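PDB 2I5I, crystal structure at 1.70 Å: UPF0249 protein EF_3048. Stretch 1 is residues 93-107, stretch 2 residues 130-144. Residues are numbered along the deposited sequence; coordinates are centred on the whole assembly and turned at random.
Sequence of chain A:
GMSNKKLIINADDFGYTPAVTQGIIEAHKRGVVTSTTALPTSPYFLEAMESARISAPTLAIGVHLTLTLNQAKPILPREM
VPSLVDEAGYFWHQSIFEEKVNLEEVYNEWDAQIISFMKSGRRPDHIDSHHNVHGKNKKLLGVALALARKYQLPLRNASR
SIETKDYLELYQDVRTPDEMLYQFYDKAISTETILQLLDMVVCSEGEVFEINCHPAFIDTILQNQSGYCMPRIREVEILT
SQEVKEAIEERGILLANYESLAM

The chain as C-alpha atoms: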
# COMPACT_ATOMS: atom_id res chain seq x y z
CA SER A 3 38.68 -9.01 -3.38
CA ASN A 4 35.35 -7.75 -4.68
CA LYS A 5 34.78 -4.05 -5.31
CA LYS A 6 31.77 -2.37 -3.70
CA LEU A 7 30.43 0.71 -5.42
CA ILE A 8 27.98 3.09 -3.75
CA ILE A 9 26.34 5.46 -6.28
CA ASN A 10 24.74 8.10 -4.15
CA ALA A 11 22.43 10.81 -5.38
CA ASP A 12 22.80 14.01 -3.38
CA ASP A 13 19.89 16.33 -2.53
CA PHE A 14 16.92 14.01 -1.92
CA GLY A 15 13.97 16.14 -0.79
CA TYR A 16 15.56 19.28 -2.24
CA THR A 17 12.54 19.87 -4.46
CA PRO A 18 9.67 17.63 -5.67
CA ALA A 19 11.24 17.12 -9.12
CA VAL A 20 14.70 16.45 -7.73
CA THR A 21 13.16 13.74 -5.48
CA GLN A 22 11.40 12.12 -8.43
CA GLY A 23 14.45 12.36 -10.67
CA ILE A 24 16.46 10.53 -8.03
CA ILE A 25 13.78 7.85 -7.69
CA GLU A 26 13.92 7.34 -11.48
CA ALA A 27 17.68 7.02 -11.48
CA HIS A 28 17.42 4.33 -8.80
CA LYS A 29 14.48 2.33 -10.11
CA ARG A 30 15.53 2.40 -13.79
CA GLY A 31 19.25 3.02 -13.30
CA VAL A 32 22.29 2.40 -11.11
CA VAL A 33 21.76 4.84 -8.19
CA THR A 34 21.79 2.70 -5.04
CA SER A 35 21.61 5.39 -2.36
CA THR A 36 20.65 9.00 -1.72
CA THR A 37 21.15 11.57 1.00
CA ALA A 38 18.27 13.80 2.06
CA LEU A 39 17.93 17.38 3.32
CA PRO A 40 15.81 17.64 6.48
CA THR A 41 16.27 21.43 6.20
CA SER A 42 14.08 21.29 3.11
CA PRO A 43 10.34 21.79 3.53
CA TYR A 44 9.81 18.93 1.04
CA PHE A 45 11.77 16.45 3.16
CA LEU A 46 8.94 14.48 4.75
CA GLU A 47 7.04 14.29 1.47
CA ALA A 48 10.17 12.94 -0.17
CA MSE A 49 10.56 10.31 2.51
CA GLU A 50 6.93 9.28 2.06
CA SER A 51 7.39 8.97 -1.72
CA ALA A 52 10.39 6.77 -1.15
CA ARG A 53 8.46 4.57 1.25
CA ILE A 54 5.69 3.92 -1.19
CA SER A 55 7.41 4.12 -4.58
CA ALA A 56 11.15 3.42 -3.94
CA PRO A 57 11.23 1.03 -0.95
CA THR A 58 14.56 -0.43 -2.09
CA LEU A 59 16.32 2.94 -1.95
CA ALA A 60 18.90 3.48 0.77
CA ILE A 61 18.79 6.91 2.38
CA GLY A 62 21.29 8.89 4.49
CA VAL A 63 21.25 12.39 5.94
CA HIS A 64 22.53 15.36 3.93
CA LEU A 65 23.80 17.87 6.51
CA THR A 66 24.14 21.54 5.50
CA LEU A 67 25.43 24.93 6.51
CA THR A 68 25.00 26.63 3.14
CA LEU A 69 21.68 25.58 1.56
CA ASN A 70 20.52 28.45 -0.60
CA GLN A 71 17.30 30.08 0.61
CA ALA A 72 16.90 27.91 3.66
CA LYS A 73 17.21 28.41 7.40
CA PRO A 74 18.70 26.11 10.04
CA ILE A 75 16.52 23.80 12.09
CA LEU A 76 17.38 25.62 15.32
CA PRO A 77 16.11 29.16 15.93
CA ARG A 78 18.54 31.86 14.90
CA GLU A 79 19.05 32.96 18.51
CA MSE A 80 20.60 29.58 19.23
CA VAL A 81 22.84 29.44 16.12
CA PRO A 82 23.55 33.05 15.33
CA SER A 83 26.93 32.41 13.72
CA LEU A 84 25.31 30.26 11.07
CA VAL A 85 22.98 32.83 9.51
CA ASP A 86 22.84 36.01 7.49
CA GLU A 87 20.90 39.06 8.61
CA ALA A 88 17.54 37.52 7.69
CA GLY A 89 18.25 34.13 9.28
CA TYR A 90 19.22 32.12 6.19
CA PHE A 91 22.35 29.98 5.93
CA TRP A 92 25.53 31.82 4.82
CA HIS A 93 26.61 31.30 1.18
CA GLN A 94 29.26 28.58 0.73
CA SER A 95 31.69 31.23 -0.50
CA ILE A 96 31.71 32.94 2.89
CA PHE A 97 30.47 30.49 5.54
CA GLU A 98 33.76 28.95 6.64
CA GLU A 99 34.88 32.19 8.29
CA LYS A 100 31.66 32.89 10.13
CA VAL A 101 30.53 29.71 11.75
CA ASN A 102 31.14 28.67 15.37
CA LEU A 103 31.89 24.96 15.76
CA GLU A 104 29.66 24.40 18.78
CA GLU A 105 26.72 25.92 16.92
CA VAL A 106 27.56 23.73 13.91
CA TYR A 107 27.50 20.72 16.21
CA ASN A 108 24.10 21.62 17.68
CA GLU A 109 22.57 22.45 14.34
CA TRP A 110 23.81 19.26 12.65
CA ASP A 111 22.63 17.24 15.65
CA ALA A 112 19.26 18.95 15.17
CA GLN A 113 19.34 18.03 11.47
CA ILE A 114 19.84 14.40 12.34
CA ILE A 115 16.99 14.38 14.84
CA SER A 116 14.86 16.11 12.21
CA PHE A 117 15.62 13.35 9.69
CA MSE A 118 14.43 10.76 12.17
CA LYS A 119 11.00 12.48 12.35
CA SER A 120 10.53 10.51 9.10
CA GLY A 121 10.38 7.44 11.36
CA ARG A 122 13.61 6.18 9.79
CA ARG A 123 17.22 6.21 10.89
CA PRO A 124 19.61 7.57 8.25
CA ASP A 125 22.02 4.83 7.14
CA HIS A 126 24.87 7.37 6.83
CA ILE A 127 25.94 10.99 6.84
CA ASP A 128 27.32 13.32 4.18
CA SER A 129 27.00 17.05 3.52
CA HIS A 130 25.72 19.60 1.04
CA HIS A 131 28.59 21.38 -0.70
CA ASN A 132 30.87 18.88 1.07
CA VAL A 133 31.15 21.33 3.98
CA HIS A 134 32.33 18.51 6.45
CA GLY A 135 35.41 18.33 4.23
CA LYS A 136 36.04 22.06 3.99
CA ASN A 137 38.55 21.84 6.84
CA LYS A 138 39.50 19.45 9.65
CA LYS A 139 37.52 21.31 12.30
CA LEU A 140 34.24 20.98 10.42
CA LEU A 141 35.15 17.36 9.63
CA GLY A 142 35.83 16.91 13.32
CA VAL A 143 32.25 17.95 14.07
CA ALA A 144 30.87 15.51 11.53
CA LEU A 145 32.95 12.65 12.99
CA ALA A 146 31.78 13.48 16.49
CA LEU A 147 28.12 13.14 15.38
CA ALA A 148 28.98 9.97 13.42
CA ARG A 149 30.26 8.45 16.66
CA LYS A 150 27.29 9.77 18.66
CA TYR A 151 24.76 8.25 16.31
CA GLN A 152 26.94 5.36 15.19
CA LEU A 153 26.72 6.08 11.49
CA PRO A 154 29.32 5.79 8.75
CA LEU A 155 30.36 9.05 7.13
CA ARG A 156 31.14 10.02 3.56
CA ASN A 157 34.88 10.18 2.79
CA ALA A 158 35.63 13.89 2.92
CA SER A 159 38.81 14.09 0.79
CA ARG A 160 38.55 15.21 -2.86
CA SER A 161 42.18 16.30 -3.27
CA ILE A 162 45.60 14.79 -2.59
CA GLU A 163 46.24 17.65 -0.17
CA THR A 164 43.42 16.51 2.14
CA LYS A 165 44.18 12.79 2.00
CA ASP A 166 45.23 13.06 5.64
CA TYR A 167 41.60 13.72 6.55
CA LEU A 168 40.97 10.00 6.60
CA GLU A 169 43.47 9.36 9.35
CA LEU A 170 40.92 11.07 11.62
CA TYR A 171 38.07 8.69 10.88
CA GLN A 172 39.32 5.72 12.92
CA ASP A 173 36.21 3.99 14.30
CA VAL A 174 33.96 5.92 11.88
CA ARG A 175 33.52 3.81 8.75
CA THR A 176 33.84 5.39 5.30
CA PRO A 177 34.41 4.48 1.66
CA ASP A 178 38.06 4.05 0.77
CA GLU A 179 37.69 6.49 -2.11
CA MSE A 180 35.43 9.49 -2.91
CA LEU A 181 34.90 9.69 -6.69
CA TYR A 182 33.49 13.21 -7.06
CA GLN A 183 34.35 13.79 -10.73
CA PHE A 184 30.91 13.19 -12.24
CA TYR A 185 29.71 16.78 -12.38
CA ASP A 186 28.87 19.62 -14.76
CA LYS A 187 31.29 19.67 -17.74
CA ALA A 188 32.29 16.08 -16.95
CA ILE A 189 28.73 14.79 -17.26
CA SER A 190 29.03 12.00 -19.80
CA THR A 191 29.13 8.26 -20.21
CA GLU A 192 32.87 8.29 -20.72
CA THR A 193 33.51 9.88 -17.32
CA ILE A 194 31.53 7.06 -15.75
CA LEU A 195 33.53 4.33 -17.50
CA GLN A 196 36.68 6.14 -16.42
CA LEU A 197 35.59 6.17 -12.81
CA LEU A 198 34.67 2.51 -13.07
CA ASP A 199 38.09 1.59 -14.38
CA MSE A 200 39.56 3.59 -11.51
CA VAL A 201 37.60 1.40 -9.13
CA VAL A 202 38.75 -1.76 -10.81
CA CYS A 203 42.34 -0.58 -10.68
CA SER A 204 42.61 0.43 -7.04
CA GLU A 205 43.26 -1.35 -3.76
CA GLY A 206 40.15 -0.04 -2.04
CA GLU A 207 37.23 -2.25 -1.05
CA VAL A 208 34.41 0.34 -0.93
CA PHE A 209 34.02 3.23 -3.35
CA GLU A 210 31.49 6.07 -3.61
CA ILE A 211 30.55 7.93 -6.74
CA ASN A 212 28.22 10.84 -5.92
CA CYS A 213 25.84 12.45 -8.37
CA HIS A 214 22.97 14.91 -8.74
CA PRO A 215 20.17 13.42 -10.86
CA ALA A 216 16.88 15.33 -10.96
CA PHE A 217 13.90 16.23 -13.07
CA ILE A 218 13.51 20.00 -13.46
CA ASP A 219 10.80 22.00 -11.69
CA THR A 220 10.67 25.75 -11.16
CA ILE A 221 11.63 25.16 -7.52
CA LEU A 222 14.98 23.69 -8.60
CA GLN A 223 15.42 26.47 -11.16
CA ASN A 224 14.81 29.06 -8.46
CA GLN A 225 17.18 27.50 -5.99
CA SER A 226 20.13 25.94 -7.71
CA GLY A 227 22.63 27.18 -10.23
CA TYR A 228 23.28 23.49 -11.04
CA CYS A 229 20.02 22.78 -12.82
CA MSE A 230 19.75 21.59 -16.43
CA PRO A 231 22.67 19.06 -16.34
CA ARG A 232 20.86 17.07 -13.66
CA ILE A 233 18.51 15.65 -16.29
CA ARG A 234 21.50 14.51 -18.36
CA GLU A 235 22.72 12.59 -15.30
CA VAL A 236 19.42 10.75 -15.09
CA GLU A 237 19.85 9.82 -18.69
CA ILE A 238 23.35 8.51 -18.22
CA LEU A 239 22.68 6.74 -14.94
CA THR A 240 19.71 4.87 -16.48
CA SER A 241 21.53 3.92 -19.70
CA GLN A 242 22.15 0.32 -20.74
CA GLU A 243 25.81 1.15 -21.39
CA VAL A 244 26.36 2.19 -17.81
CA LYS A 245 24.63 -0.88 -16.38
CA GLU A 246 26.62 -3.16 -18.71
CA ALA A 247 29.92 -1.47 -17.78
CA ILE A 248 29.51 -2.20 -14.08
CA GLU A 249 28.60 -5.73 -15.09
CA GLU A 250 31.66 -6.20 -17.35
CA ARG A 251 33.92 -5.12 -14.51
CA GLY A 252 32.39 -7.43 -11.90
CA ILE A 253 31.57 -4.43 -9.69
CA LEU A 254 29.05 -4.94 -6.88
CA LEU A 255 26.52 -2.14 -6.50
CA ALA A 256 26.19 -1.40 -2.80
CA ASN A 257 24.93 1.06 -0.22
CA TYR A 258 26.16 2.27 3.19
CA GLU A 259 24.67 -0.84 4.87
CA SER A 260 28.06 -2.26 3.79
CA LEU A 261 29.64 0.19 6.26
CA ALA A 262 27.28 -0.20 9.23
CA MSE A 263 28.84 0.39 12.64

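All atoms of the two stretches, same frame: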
# COMPACT_ATOMS: atom_id res chain seq x y z
N HIS A 93 26.20 31.85 2.46
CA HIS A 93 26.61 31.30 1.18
C HIS A 93 27.90 30.51 1.32
O HIS A 93 28.74 30.88 2.16
CB HIS A 93 26.82 32.43 0.15
CG HIS A 93 26.86 31.96 -1.26
ND1 HIS A 93 28.01 31.88 -2.00
CD2 HIS A 93 25.90 31.53 -2.12
CE1 HIS A 93 27.81 31.43 -3.22
NE2 HIS A 93 26.51 31.21 -3.32
N GLN A 94 28.08 29.44 0.55
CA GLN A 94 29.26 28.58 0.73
C GLN A 94 30.55 29.39 0.60
O GLN A 94 31.55 29.10 1.26
CB GLN A 94 29.29 27.40 -0.24
CG GLN A 94 29.72 27.73 -1.66
N SER A 95 30.52 30.41 -0.25
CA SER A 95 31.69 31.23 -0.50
C SER A 95 32.15 31.92 0.78
O SER A 95 33.34 32.23 0.92
CB SER A 95 31.44 32.32 -1.54
OG SER A 95 30.88 33.46 -0.88
N ILE A 96 31.24 32.18 1.72
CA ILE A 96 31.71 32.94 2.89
C ILE A 96 31.45 32.29 4.23
O ILE A 96 31.75 32.91 5.26
CB ILE A 96 31.10 34.35 2.86
CG1 ILE A 96 29.58 34.37 2.64
CG2 ILE A 96 31.82 35.22 1.84
CD1 ILE A 96 28.84 35.37 3.49
N PHE A 97 30.90 31.07 4.28
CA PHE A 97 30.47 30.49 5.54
C PHE A 97 31.63 30.08 6.46
O PHE A 97 31.47 30.20 7.68
CB PHE A 97 29.58 29.27 5.31
CG PHE A 97 30.32 27.95 5.17
CD1 PHE A 97 30.89 27.58 3.96
CD2 PHE A 97 30.45 27.11 6.26
CE1 PHE A 97 31.56 26.39 3.83
CE2 PHE A 97 31.11 25.90 6.14
CZ PHE A 97 31.66 25.54 4.92
N GLU A 98 32.71 29.60 5.86
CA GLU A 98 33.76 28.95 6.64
C GLU A 98 34.28 29.86 7.75
O GLU A 98 34.58 29.39 8.85
CB GLU A 98 34.90 28.50 5.74
CG GLU A 98 35.88 27.60 6.46
CD GLU A 98 37.12 27.26 5.68
OE1 GLU A 98 37.37 27.86 4.60
OE2 GLU A 98 37.87 26.38 6.16
N GLU A 99 34.37 31.14 7.44
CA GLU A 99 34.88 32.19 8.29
C GLU A 99 33.91 32.61 9.37
O GLU A 99 34.26 33.18 10.40
CB GLU A 99 35.24 33.42 7.43
N LYS A 100 32.61 32.35 9.16
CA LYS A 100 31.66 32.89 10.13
C LYS A 100 31.30 31.90 11.22
O LYS A 100 31.08 32.26 12.37
CB LYS A 100 30.39 33.30 9.38
CG LYS A 100 30.65 34.28 8.25
CD LYS A 100 30.06 35.63 8.61
CE LYS A 100 30.63 36.74 7.73
NZ LYS A 100 30.53 38.03 8.46
N VAL A 101 31.22 30.62 10.86
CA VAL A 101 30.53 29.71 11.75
C VAL A 101 31.37 29.33 12.97
O VAL A 101 32.59 29.22 12.87
CB VAL A 101 30.09 28.42 11.02
CG1 VAL A 101 29.14 28.74 9.88
CG2 VAL A 101 31.30 27.67 10.50
N ASN A 102 30.69 29.14 14.08
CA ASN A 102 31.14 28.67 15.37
C ASN A 102 30.90 27.17 15.51
O ASN A 102 29.80 26.66 15.34
CB ASN A 102 30.39 29.45 16.46
CG ASN A 102 30.54 28.86 17.85
OD1 ASN A 102 29.90 27.87 18.18
ND2 ASN A 102 31.38 29.47 18.69
N LEU A 103 31.94 26.41 15.84
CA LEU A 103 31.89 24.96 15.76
C LEU A 103 30.86 24.33 16.67
O LEU A 103 30.28 23.31 16.29
CB LEU A 103 33.28 24.37 16.07
CG LEU A 103 34.28 24.55 14.93
CD1 LEU A 103 35.69 24.26 15.42
CD2 LEU A 103 33.92 23.67 13.74
N GLU A 104 30.63 24.91 17.84
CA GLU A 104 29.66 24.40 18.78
C GLU A 104 28.24 24.56 18.22
O GLU A 104 27.43 23.65 18.40
CB GLU A 104 29.74 25.10 20.14
N GLU A 105 28.01 25.70 17.58
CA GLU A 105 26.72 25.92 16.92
C GLU A 105 26.56 24.94 15.76
O GLU A 105 25.45 24.43 15.58
CB GLU A 105 26.59 27.36 16.45
CG GLU A 105 26.53 28.35 17.59
CD GLU A 105 26.44 29.79 17.14
OE1 GLU A 105 26.34 30.06 15.93
OE2 GLU A 105 26.48 30.67 18.03
N VAL A 106 27.62 24.69 15.02
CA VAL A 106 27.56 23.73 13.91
C VAL A 106 27.20 22.35 14.45
O VAL A 106 26.36 21.62 13.93
CB VAL A 106 28.87 23.68 13.12
CG1 VAL A 106 28.77 22.69 11.95
CG2 VAL A 106 29.24 25.06 12.59
N TYR A 107 27.83 21.98 15.55
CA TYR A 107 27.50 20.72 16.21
C TYR A 107 26.00 20.62 16.56
O TYR A 107 25.36 19.70 16.22
CB TYR A 107 28.33 20.51 17.48
CG TYR A 107 28.12 19.18 18.17
CD1 TYR A 107 27.16 19.02 19.12
CD2 TYR A 107 28.92 18.10 17.89
CE1 TYR A 107 26.97 17.83 19.73
CE2 TYR A 107 28.76 16.93 18.51
CZ TYR A 107 27.78 16.78 19.43
OH TYR A 107 27.63 15.59 20.06
N HIS A 130 25.95 18.67 2.14
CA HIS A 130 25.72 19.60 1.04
C HIS A 130 26.96 20.46 0.85
O HIS A 130 27.49 20.95 1.85
CB HIS A 130 24.52 20.48 1.37
CG HIS A 130 24.09 21.40 0.28
ND1 HIS A 130 23.62 20.95 -0.93
CD2 HIS A 130 24.04 22.75 0.23
CE1 HIS A 130 23.30 21.99 -1.70
NE2 HIS A 130 23.55 23.09 -1.02
N HIS A 131 27.40 20.60 -0.39
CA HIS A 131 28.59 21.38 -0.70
C HIS A 131 29.85 20.80 -0.04
O HIS A 131 30.84 21.52 0.07
CB HIS A 131 28.40 22.83 -0.24
CG HIS A 131 27.38 23.55 -1.08
ND1 HIS A 131 26.93 24.81 -0.77
CD2 HIS A 131 26.71 23.19 -2.20
CE1 HIS A 131 26.03 25.19 -1.66
NE2 HIS A 131 25.88 24.23 -2.56
N ASN A 132 29.77 19.54 0.37
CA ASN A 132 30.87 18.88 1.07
C ASN A 132 31.47 19.76 2.16
O ASN A 132 32.71 19.81 2.29
CB ASN A 132 31.99 18.48 0.11
CG ASN A 132 32.84 17.34 0.66
OD1 ASN A 132 32.34 16.49 1.39
ND2 ASN A 132 34.11 17.33 0.30
N VAL A 133 30.64 20.44 2.95
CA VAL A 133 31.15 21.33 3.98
C VAL A 133 31.85 20.65 5.15
O VAL A 133 32.66 21.34 5.80
CB VAL A 133 30.02 22.26 4.52
CG1 VAL A 133 29.64 23.24 3.41
CG2 VAL A 133 28.82 21.50 5.04
N HIS A 134 31.69 19.42 5.54
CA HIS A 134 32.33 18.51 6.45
C HIS A 134 33.74 18.16 5.97
O HIS A 134 34.51 17.57 6.74
CB HIS A 134 31.55 17.22 6.68
CG HIS A 134 31.66 16.01 5.85
ND1 HIS A 134 31.07 15.86 4.62
CD2 HIS A 134 32.29 14.82 6.07
CE1 HIS A 134 31.33 14.66 4.12
NE2 HIS A 134 32.07 14.00 4.99
N GLY A 135 34.06 18.52 4.74
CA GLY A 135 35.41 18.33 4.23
C GLY A 135 36.07 19.65 3.88
O GLY A 135 37.10 19.72 3.23
N LYS A 136 35.48 20.76 4.33
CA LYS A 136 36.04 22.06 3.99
C LYS A 136 37.35 22.33 4.74
O LYS A 136 38.24 23.01 4.23
CB LYS A 136 35.05 23.16 4.34
CG LYS A 136 35.53 24.59 4.08
CD LYS A 136 36.15 24.74 2.71
CE LYS A 136 35.74 26.04 2.02
NZ LYS A 136 36.09 25.94 0.56
N ASN A 137 37.41 21.78 5.94
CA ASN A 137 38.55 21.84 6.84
C ASN A 137 38.36 20.82 7.96
O ASN A 137 37.26 20.32 8.21
CB ASN A 137 38.76 23.25 7.41
CG ASN A 137 37.74 23.74 8.39
OD1 ASN A 137 37.22 23.02 9.24
ND2 ASN A 137 37.39 25.02 8.32
N LYS A 138 39.44 20.49 8.64
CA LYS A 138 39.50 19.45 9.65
C LYS A 138 38.62 19.67 10.86
O LYS A 138 38.23 18.70 11.51
CB LYS A 138 40.98 19.33 10.09
CG LYS A 138 41.76 18.33 9.26
CD LYS A 138 43.18 18.78 9.01
CE LYS A 138 43.95 17.94 8.02
NZ LYS A 138 45.27 17.55 8.60
N LYS A 139 38.33 20.93 11.16
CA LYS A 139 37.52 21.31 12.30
C LYS A 139 36.05 20.98 12.04
O LYS A 139 35.35 20.45 12.90
CB LYS A 139 37.60 22.81 12.58
CG LYS A 139 38.92 23.33 13.09
CD LYS A 139 39.21 24.71 12.50
N LEU A 140 35.60 21.34 10.84
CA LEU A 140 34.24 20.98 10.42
C LEU A 140 34.12 19.46 10.33
O LEU A 140 33.21 18.87 10.91
CB LEU A 140 33.90 21.69 9.11
CG LEU A 140 33.54 23.18 9.25
CD1 LEU A 140 33.47 23.89 7.91
CD2 LEU A 140 32.22 23.35 9.98
N LEU A 141 35.02 18.80 9.61
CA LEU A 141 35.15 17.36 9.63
C LEU A 141 35.06 16.75 11.02
O LEU A 141 34.37 15.76 11.29
CB LEU A 141 36.52 16.95 9.07
CG LEU A 141 36.76 15.45 8.92
CD1 LEU A 141 35.59 14.78 8.22
CD2 LEU A 141 38.06 15.19 8.17
N GLY A 142 35.83 17.34 11.94
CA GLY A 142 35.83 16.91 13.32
C GLY A 142 34.43 16.89 13.92
O GLY A 142 34.13 16.01 14.72
N VAL A 143 33.60 17.86 13.54
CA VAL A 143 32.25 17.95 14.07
C VAL A 143 31.38 16.85 13.47
O VAL A 143 30.58 16.30 14.24
CB VAL A 143 31.63 19.32 13.79
CG1 VAL A 143 30.15 19.33 14.16
CG2 VAL A 143 32.34 20.42 14.57
N ALA A 144 31.57 16.61 12.18
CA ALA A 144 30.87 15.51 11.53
C ALA A 144 31.25 14.18 12.17
O ALA A 144 30.38 13.34 12.41
CB ALA A 144 31.14 15.47 10.03
O HOH W 1 35.41 26.59 9.79

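The two stretches run alongside each other in the same general direction, so that residues advance together: the CA atoms of Gln 94 and His 131 lie 7.4 Å apart, those of Leu 103 and Leu 140 7.1 Å, and those of Tyr 107 and Val 143 5.9 Å. Helices 103-107 and 138-144 cross at -34°, their axes approaching to 9.8 Å, a spacing that leaves room for aliphatic side chains between them. About 650 Å² of surface is buried, counting both sides.

Stretch 2 makes its first contact at His 131, whose CB points toward stretch 1. Its ND1 lies 3.5 Å from CB of Gln 94, a van der Waals contact; the nitrogen finds its hydrogen bond elsewhere in the structure. The end of the Gln 94 side chain is not modelled.

Val 133, in a short 3-10 segment, begins the apolar part of the interface. Its CG1 comes within 3.4 Å of CZ of Phe 97, a compact branched side chain fitting against the tip of a large ring. Phe 97 is buried and its CB points toward stretch 2, so the ring reaches several partners.

Lys 136 shows how a long side chain can serve through its methylenes. Its CG lies 4.1 Å from CZ of Phe 97 and 3.5 Å from CD of Glu 98. The contact with Glu 98 is made by the aliphatic portion of the lysine, and the carboxylate finds its polar partner in the next residue.

That residue, Asn 137, does two jobs with one amide. Its OD1 caps the following helix, accepting from N of Leu 140 at 2.8 Å and, weakly, from N of Lys 139 at 3.0 Å, so that backbone NH groups of the first turn are not left unpaired. Its ND2 donates to OE2 of Glu 98 at 2.6 Å, the one direct hydrogen bond between the stretches. The same ND2 also donates to a water, 2.9 Å from its oxygen, and this water in turn donates to O of Glu 98 at 3.1 Å. Asparagine suits the place because its side chain offers an acceptor and a donor together. Across the interface, Asn 102 caps helix 103-107 in like fashion, its OD1 accepting from N of Glu 105 at 2.9 Å.

Within the helix, Lys 139 places its CB 3.7 Å from CD1 of Leu 103. Leu 140 sets off sideways, but its end comes nearer: CD1 lies 3.6 Å from CE2 of Phe 97, while CD2 lies 4.0 Å from CG1 of Val 106 and 4.1 Å from CD2 of Leu 103. Its forked end thus bridges the ring and the helix of stretch 1.

Val 143, one turn after Lys 139, points toward stretch 1. Its CG2 meets CD2 of Leu 103 at 3.7 Å, and its CG1 approaches CA of Tyr 107 at 3.6 Å. A short, branched residue suits this close backbone approach.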